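Local coordinates for protein ADP-ribosylglycohydrolase (PDB 2CWC) that belongs to the ADP-ribosylglycohydrolase family and adopts the compact, all-helical fold of that family, at residues 160-165 with 197-202. Sequence-based numbering, arbitrary orientation.
Sequences GAREAL and DLHPAL
Glu-163 packs over one face of the His-199 ring: its CB sits 4.1 Å from the ring centroid in a CH-pi contact, and its carboxylate, tilted 33° from the ring plane, covers the imidazole rim, OE2 coming within 3.4 Å of CE1. With chi1 at 58° and a bend at chi2, the glutamate runs alongside the histidine, both pointing the same way. The ring's opposite face rests on CD of Pro-200, while Tyr-220 OH hydrogen-bonds OE2 of Glu-163 and helps to hold it there. Arg-162, fully extended with CG anti to the backbone N (chi1 179°), runs its guanidinium across the backbone at Leu-198 and His-199, CZ lying 3.4 Å from His-199 N. At the far end, Arg-162 NH2 makes two weak hydrogen bonds to Asp-197, one to backbone O at 3.1 Å and one to OD1 at 3.2 Å, the latter also a salt bridge; a water accepts from NH1 and donates weakly to OD1. Glu-166, one turn along helix 162-179, pairs with Arg-162 NE and accepts from His-199 N. The start of that helix thus meets the N-cap and lead-in loop of helix 200-209 through a CH-pi overlap and weak polar bonds.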
loop_
_atom_site.group_PDB
_atom_site.type_symbol
_atom_site.label_atom_id
_atom_site.label_comp_id
_atom_site.label_asym_id
_atom_site.label_seq_id
_atom_site.Cartn_x
_atom_site.Cartn_y
_atom_site.Cartn_z
ATOM N N GLY A 160 2.519 -14.410 -6.799
ATOM C CA GLY A 160 1.614 -15.547 -6.775
ATOM C C GLY A 160 1.509 -16.389 -5.514
ATOM O O GLY A 160 0.685 -17.306 -5.459
ATOM N N ALA A 161 2.319 -16.092 -4.503
ATOM C CA ALA A 161 2.298 -16.858 -3.259
ATOM C C ALA A 161 1.004 -16.672 -2.468
ATOM O O ALA A 161 0.487 -15.560 -2.352
ATOM C CB ALA A 161 3.491 -16.471 -2.388
ATOM N N ARG A 162 0.500 -17.769 -1.912
ATOM C CA ARG A 162 -0.729 -17.756 -1.127
ATOM C C ARG A 162 -0.813 -16.638 -0.093
ATOM O O ARG A 162 -1.804 -15.904 -0.041
ATOM C CB ARG A 162 -0.912 -19.094 -0.402
ATOM C CG ARG A 162 -2.168 -19.141 0.457
ATOM C CD ARG A 162 -2.271 -20.415 1.289
ATOM N NE ARG A 162 -3.501 -20.416 2.075
ATOM C CZ ARG A 162 -3.818 -21.326 2.990
ATOM N NH1 ARG A 162 -2.993 -22.331 3.254
ATOM N NH2 ARG A 162 -4.969 -21.230 3.643
ATOM N N GLU A 163 0.214 -16.514 0.741
ATOM C CA GLU A 163 0.196 -15.493 1.779
ATOM C C GLU A 163 0.209 -14.063 1.241
ATOM O O GLU A 163 -0.295 -13.161 1.906
ATOM C CB GLU A 163 1.350 -15.693 2.771
ATOM C CG GLU A 163 2.734 -15.682 2.162
ATOM C CD GLU A 163 3.244 -17.078 1.851
ATOM O OE1 GLU A 163 2.634 -17.765 1.005
ATOM O OE2 GLU A 163 4.260 -17.491 2.456
ATOM N N ALA A 164 0.781 -13.843 0.058
ATOM C CA ALA A 164 0.795 -12.495 -0.508
ATOM C C ALA A 164 -0.604 -12.175 -1.037
ATOM O O ALA A 164 -1.106 -11.060 -0.877
ATOM C CB ALA A 164 1.827 -12.391 -1.634
ATOM N N LEU A 165 -1.239 -13.163 -1.658
ATOM C CA LEU A 165 -2.581 -12.959 -2.181
ATOM C C LEU A 165 -3.570 -12.714 -1.048
ATOM O O LEU A 165 -4.404 -11.813 -1.124
ATOM C CB LEU A 165 -3.018 -14.171 -3.011
ATOM C CG LEU A 165 -2.129 -14.455 -4.226
ATOM C CD1 LEU A 165 -2.743 -15.571 -5.054
ATOM C CD2 LEU A 165 -1.968 -13.198 -5.073
ATOM N N ASP A 197 -9.626 -19.871 6.725
ATOM C CA ASP A 197 -8.548 -20.727 6.258
ATOM C C ASP A 197 -7.513 -19.897 5.514
ATOM O O ASP A 197 -7.607 -19.693 4.303
ATOM C CB ASP A 197 -9.092 -21.830 5.346
ATOM C CG ASP A 197 -7.990 -22.635 4.686
ATOM O OD1 ASP A 197 -7.015 -23.001 5.377
ATOM O OD2 ASP A 197 -8.103 -22.905 3.474
ATOM N N LEU A 198 -6.534 -19.405 6.265
ATOM C CA LEU A 198 -5.466 -18.594 5.705
ATOM C C LEU A 198 -4.130 -19.287 5.928
ATOM O O LEU A 198 -4.027 -20.220 6.725
ATOM C CB LEU A 198 -5.427 -17.226 6.391
ATOM C CG LEU A 198 -6.677 -16.350 6.332
ATOM C CD1 LEU A 198 -6.474 -15.125 7.217
ATOM C CD2 LEU A 198 -6.946 -15.938 4.896
ATOM N N HIS A 199 -3.111 -18.825 5.213
ATOM C CA HIS A 199 -1.769 -19.364 5.366
ATOM C C HIS A 199 -1.429 -19.160 6.848
ATOM O O HIS A 199 -1.763 -18.125 7.424
ATOM C CB HIS A 199 -0.802 -18.576 4.485
ATOM C CG HIS A 199 0.629 -18.978 4.642
ATOM N ND1 HIS A 199 1.277 -19.799 3.744
ATOM C CD2 HIS A 199 1.544 -18.659 5.587
ATOM C CE1 HIS A 199 2.530 -19.964 4.127
ATOM N NE2 HIS A 199 2.717 -19.281 5.242
ATOM N N PRO A 200 -0.767 -20.143 7.481
ATOM C CA PRO A 200 -0.383 -20.084 8.897
ATOM C C PRO A 200 0.249 -18.778 9.376
ATOM O O PRO A 200 -0.059 -18.298 10.469
ATOM C CB PRO A 200 0.577 -21.267 9.041
ATOM C CG PRO A 200 0.030 -22.251 8.078
ATOM C CD PRO A 200 -0.304 -21.403 6.868
ATOM N N ALA A 201 1.145 -18.212 8.573
ATOM C CA ALA A 201 1.813 -16.970 8.951
ATOM C C ALA A 201 0.821 -15.817 8.999
ATOM O O ALA A 201 0.880 -14.976 9.899
ATOM C CB ALA A 201 2.940 -16.655 7.968
ATOM N N LEU A 202 -0.094 -15.780 8.036
ATOM C CA LEU A 202 -1.084 -14.712 8.001
ATOM C C LEU A 202 -2.110 -14.924 9.106
ATOM O O LEU A 202 -2.629 -13.967 9.680
ATOM C CB LEU A 202 -1.772 -14.670 6.635
ATOM C CG LEU A 202 -2.712 -13.487 6.401
ATOM C CD1 LEU A 202 -1.991 -12.179 6.697
ATOM C CD2 LEU A 202 -3.201 -13.512 4.967
HETATM O O HOH W 1 -3.774 -23.801 5.703
#